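PDB 3HAZ: proline dehydrogenase, which oxidises L-proline to L-glutamate in two steps, by an FAD-dependent proline dehydrogenase and an NAD-dependent 1-pyrroline-5-carboxylate dehydrogenase joined in one chain. Local coordinates for the interface of chains A and B. Residues are numbered along the deposited sequence; one frame, centred on the assembly and turned at random. Chains: chain A/B, Proline dehydrogenase.

Contact 1: the interface of chains A and B. Residues chain A 932, 935-937, 940; chain B 648, 981, 983.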
# COMPACT_ATOMS: atom_id res chain seq x y z
N ILE A 932 10.30 -37.00 -14.27
CA ILE A 932 9.04 -36.35 -13.90
C ILE A 932 8.19 -36.04 -15.13
O ILE A 932 6.99 -36.30 -15.15
CB ILE A 932 9.29 -35.05 -13.11
CG1 ILE A 932 9.90 -35.35 -11.74
CG2 ILE A 932 8.00 -34.25 -12.94
CD1 ILE A 932 10.45 -34.12 -11.04
N VAL A 935 6.59 -39.55 -16.56
CA VAL A 935 5.64 -40.35 -15.80
C VAL A 935 4.40 -39.56 -15.35
O VAL A 935 4.44 -38.33 -15.24
CB VAL A 935 6.31 -41.01 -14.58
CG1 VAL A 935 7.53 -41.81 -15.01
CG2 VAL A 935 6.71 -39.95 -13.56
N GLN A 936 3.31 -40.27 -15.10
CA GLN A 936 2.05 -39.64 -14.72
C GLN A 936 1.67 -39.91 -13.26
O GLN A 936 0.58 -39.55 -12.81
CB GLN A 936 0.92 -40.09 -15.66
CG GLN A 936 0.76 -39.22 -16.90
CD GLN A 936 -0.50 -39.55 -17.68
OE1 GLN A 936 -0.57 -40.57 -18.36
NE2 GLN A 936 -1.50 -38.69 -17.58
N VAL A 937 2.57 -40.56 -12.55
CA VAL A 937 2.39 -40.94 -11.15
C VAL A 937 1.91 -39.78 -10.28
O VAL A 937 2.32 -38.64 -10.48
CB VAL A 937 3.72 -41.48 -10.59
CG1 VAL A 937 3.56 -41.93 -9.16
CG2 VAL A 937 4.20 -42.63 -11.46
N ILE A 940 5.54 -38.01 -6.56
CA ILE A 940 6.94 -38.25 -6.88
C ILE A 940 7.80 -37.71 -5.73
O ILE A 940 7.65 -36.56 -5.31
CB ILE A 940 7.32 -37.60 -8.23
CG1 ILE A 940 6.43 -38.18 -9.34
CG2 ILE A 940 8.80 -37.80 -8.55
CD1 ILE A 940 6.69 -37.59 -10.71
N ARG B 648 -1.94 -32.07 -14.80
CA ARG B 648 -1.53 -32.53 -16.11
C ARG B 648 -2.70 -33.12 -16.87
O ARG B 648 -3.67 -33.58 -16.27
CB ARG B 648 -0.42 -33.57 -15.98
CG ARG B 648 0.71 -33.17 -15.06
CD ARG B 648 1.75 -34.27 -14.95
NE ARG B 648 2.16 -34.77 -16.26
CZ ARG B 648 3.37 -35.25 -16.53
NH1 ARG B 648 4.30 -35.30 -15.58
NH2 ARG B 648 3.66 -35.68 -17.76
N GLN B 981 -0.55 -33.93 -9.80
CA GLN B 981 0.74 -34.54 -9.53
C GLN B 981 1.49 -33.74 -8.48
O GLN B 981 1.68 -32.53 -8.63
CB GLN B 981 1.57 -34.64 -10.81
CG GLN B 981 2.94 -35.31 -10.61
CD GLN B 981 3.56 -35.74 -11.93
OE1 GLN B 981 4.14 -34.93 -12.65
NE2 GLN B 981 3.44 -37.03 -12.25
N VAL B 983 5.05 -33.18 -6.60
CA VAL B 983 6.48 -33.44 -6.64
C VAL B 983 7.13 -32.93 -5.36
O VAL B 983 7.04 -31.74 -5.03
CB VAL B 983 7.16 -32.78 -7.85
CG1 VAL B 983 8.68 -32.90 -7.75
CG2 VAL B 983 6.65 -33.39 -9.14
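Strands 641-649 and 978-986 of chain B meet the end of helix 925-934, the loop after it and strand 939-942 of chain A. A:Ile940 and B:Val983 pair as a parallel beta bridge, carrying chain A's sheet across the subunit boundary; beta-branched residues, which favour extended strands, suit this place. Where helix and loop present backbone carbonyls instead, long polar side chains of chain B supply the donors. B:Gln981 sends its amide nitrogen NE2 to A:Val937 O at 2.6 Å; the bond is nearly straight (173° at the hydrogen), in the carbonyl plane and on a lone pair. With chi1 at -179°, CG lies opposite the backbone N and the extended chain carries the amide to the loop. The carbonyl end of the same amide, OE1, accepts from B:Arg648 NH1 at 3.0 Å, so both ends are engaged and the flip is fixed. The same NH1 reaches A:Ile932 O at 2.9 Å, near the helix C-terminus, where a cationic guanidinium should suit the helix dipole. This acceptor lies in the guanidinium plane, though the donor is tilted from the carbonyl plane. Apolar branches fill in beside the polar cluster: A:Ile932 CD1 meets B:Val983 CG1 tip to tip at 3.9 Å, while A:Ile940 CD1 packs obliquely against B:Gln981 CD at 3.8 Å. Chain B's two strands thus lie against chain A's aldehyde dehydrogenase region beside strand 939-942, the site's centre about 14 Å from the predicted active-site residue A:Glu760.

Contact 2: the interface of chains A and B. Residues chain A 645, 980-981; chain B 966-967, 972.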
# COMPACT_ATOMS: atom_id res chain seq x y z
N LEU A 645 -22.43 -18.00 -7.39
CA LEU A 645 -22.13 -19.43 -7.42
C LEU A 645 -21.94 -19.98 -6.01
O LEU A 645 -21.17 -19.42 -5.21
CB LEU A 645 -20.88 -19.70 -8.26
CG LEU A 645 -20.44 -21.15 -8.50
CD1 LEU A 645 -21.49 -21.94 -9.28
CD2 LEU A 645 -19.10 -21.18 -9.24
N GLU A 980 -22.55 -27.76 -7.49
CA GLU A 980 -22.64 -26.32 -7.74
C GLU A 980 -24.08 -25.85 -7.93
O GLU A 980 -24.93 -26.58 -8.45
CB GLU A 980 -21.87 -25.95 -9.00
CG GLU A 980 -20.35 -25.95 -8.87
CD GLU A 980 -19.69 -26.08 -10.23
OE1 GLU A 980 -19.26 -25.05 -10.79
OE2 GLU A 980 -19.65 -27.21 -10.75
N GLN A 981 -24.34 -24.60 -7.55
CA GLN A 981 -25.63 -23.96 -7.82
C GLN A 981 -25.42 -22.49 -8.15
O GLN A 981 -24.82 -21.75 -7.38
CB GLN A 981 -26.58 -24.10 -6.63
CG GLN A 981 -27.96 -23.50 -6.88
CD GLN A 981 -28.96 -23.89 -5.82
OE1 GLN A 981 -28.92 -23.38 -4.70
NE2 GLN A 981 -29.87 -24.81 -6.16
N PRO B 966 -18.71 -31.18 -13.36
CA PRO B 966 -18.84 -29.78 -12.92
C PRO B 966 -19.51 -28.94 -14.01
O PRO B 966 -19.61 -29.39 -15.15
CB PRO B 966 -17.38 -29.35 -12.74
CG PRO B 966 -16.61 -30.21 -13.68
CD PRO B 966 -17.34 -31.51 -13.79
N LYS B 967 -19.95 -27.74 -13.64
CA LYS B 967 -20.65 -26.85 -14.56
C LYS B 967 -19.74 -26.32 -15.66
O LYS B 967 -18.68 -25.76 -15.38
CB LYS B 967 -21.22 -25.65 -13.81
CG LYS B 967 -22.39 -25.92 -12.87
CD LYS B 967 -22.60 -24.69 -11.98
CE LYS B 967 -23.99 -24.64 -11.34
NZ LYS B 967 -25.04 -24.35 -12.34
N HIS B 972 -14.96 -24.55 -12.01
CA HIS B 972 -14.62 -25.91 -11.58
C HIS B 972 -14.54 -26.90 -12.73
O HIS B 972 -14.33 -28.09 -12.51
CB HIS B 972 -15.61 -26.42 -10.54
CG HIS B 972 -15.72 -25.56 -9.32
ND1 HIS B 972 -14.77 -25.55 -8.33
CD2 HIS B 972 -16.68 -24.67 -8.95
CE1 HIS B 972 -15.13 -24.68 -7.39
NE2 HIS B 972 -16.28 -24.14 -7.74
O HOH W 1 -17.76 -24.88 -12.92
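A:Glu980, on strand 978-986 of chain A, pushes its side chain between B:Lys967 and B:His972 in a loop region of chain B. The tight part is its stem: A:Glu980 CB packs on the methylene CD of B:Lys967 at 3.3 Å, the two chains running antiparallel alongside one another. A long aliphatic chain suits this place because it covers the glutamate along its length. The backbone N of B:Lys967 gives a nearly straight hydrogen bond to carboxylate OE2 of A:Glu980 at 2.9 Å, arriving on the syn side but 28° out of the carboxylate plane. CG of A:Glu980 stands opposite its carbonyl carbon (chi1 -74°), and the chain beyond is extended, which delivers the carboxylate to this amide. A:Leu645 on strand 641-649 adds a looser apolar touch, CD1 to B:Lys967 CD at 4.0 Å. In contrast to the close-packed stem, the OE1 end meets chain B partly through water. A:Glu980 OE1 holds water 1 at 2.6 Å, and the water also contacts B:Lys967 O and B:His972 N, joining two points of the chain B backbone to one carboxylate oxygen. The lysine ammonium makes no salt bridge here, B:Lys967 NZ being 6.0 Å from A:Glu980 OE1; its charge could at most act through space. The imidazole of B:His972 stands almost perpendicular to the carboxylate, the planes 83° apart, and presents its edge: ring carbon CD2 lies 3.2 Å from A:Glu980 OE1, which sits in the ring plane.

Contact 3: the interface of chains A and B. Residues chain A 637, 641, 643, 984; chain B 944, 953-954.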
# COMPACT_ATOMS: atom_id res chain seq x y z
N GLY A 637 -21.06 -9.86 -14.40
CA GLY A 637 -22.17 -9.86 -15.32
C GLY A 637 -22.60 -8.45 -15.67
O GLY A 637 -21.91 -7.49 -15.37
N GLU A 641 -28.29 -7.05 -12.65
CA GLU A 641 -28.38 -8.49 -12.45
C GLU A 641 -27.30 -8.98 -11.50
O GLU A 641 -26.15 -8.57 -11.58
CB GLU A 641 -28.26 -9.22 -13.80
CG GLU A 641 -28.46 -10.72 -13.72
CD GLU A 641 -28.25 -11.41 -15.06
OE1 GLU A 641 -27.09 -11.78 -15.38
OE2 GLU A 641 -29.24 -11.58 -15.80
N ASN A 643 -25.31 -12.49 -10.04
CA ASN A 643 -25.01 -13.88 -10.33
C ASN A 643 -24.08 -14.44 -9.27
O ASN A 643 -22.97 -13.95 -9.10
CB ASN A 643 -24.36 -14.02 -11.71
CG ASN A 643 -25.32 -13.67 -12.83
OD1 ASN A 643 -26.10 -14.51 -13.28
ND2 ASN A 643 -25.25 -12.43 -13.30
N THR A 984 -29.24 -16.56 -10.28
CA THR A 984 -29.23 -15.35 -11.08
C THR A 984 -30.49 -14.54 -10.84
O THR A 984 -31.59 -15.00 -11.13
CB THR A 984 -29.16 -15.71 -12.58
OG1 THR A 984 -27.93 -16.40 -12.84
CG2 THR A 984 -29.24 -14.46 -13.44
N ARG B 944 -36.68 -13.32 -14.39
CA ARG B 944 -36.21 -13.23 -15.77
C ARG B 944 -36.40 -14.59 -16.44
O ARG B 944 -36.82 -15.55 -15.81
CB ARG B 944 -34.73 -12.81 -15.83
CG ARG B 944 -33.77 -13.71 -15.04
CD ARG B 944 -32.36 -13.66 -15.64
NE ARG B 944 -32.26 -14.52 -16.82
CZ ARG B 944 -31.17 -14.65 -17.57
NH1 ARG B 944 -31.19 -15.46 -18.62
NH2 ARG B 944 -30.08 -13.96 -17.28
N VAL B 953 -20.55 -16.30 -16.39
CA VAL B 953 -21.51 -15.46 -15.68
C VAL B 953 -22.55 -16.36 -15.02
O VAL B 953 -22.78 -16.28 -13.81
CB VAL B 953 -22.20 -14.49 -16.65
CG1 VAL B 953 -23.27 -13.66 -15.92
CG2 VAL B 953 -21.16 -13.59 -17.30
N GLN B 954 -23.17 -17.21 -15.83
CA GLN B 954 -24.01 -18.27 -15.31
C GLN B 954 -23.36 -19.61 -15.63
O GLN B 954 -23.67 -20.22 -16.66
CB GLN B 954 -25.42 -18.23 -15.91
CG GLN B 954 -26.25 -17.04 -15.50
CD GLN B 954 -26.31 -15.97 -16.58
OE1 GLN B 954 -26.21 -16.27 -17.76
NE2 GLN B 954 -26.50 -14.72 -16.16
O HOH W 2 -26.37 -12.29 -17.91
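The guanidinium of B:Arg944 meets the carboxylate of A:Glu641 at its edge, with the carboxylate carbon in the guanidinium plane and the two planes turned moderately apart. The amide of B:Gln954 stands steeply to that carboxylate, at 76°, and donates from above the carbonyl plane of A:Asn643, the two amides lying oblique to each other. B:Arg944 NH2 and A:Glu641 OE2 form a salt bridge at 2.9 Å, opposite charges suiting this edge, with OE2 met on the syn side but 34° out of the carboxylate plane. The arginine chain bends at chi3 (-80°), turning its head toward the acid. The other oxygen of A:Glu641, OE1, accepts a nearly straight bond from A:Asn643 ND2 at 2.9 Å on its anti side, tying together two residues of strand 641-649. With ND2 turned to that carboxylate, A:Asn643 OD1 faces A:Thr984 OG1 from strand 978-986 at 2.7 Å and B:Gln954 NE2 from a chain B loop at 2.9 Å. Asparagine fits because one small amide both donates and accepts; A:Thr984 OG1, itself at the interface, donates to OD1 and so helps to fix the amide's orientation. Apolar contact is slight, B:Val953 CG1 packing on A:Asn643 CG at 3.7 Å, with A:Gly637 offering its backbone CA beside the same methyl. Water 2 bridges the chains, 2.7 Å from A:Glu641 OE1 and 3.0 Å from B:Gln954 NE2, the latter a fairly straight bond.

Strands 641-649 and 978-986 serve all three contacts: chain B supplies them in contact 1, chain A in contacts 2 and 3. Gln981 appears in both roles, as B:Gln981 in contact 1 and as A:Gln981 at the margin of contact 2. Contacts 2 and 3 are neighbours, their C-alpha centres about 14 Å apart, whereas the C-alpha centre of contact 1 lies about 27 Å from that of contact 2 and about 39 Å from that of contact 3. Because the interface is two-fold symmetric, each contact has a twin with the chains exchanged. This reciprocal use of the strands is consistent with a genuine dimer within the four-chain assembly.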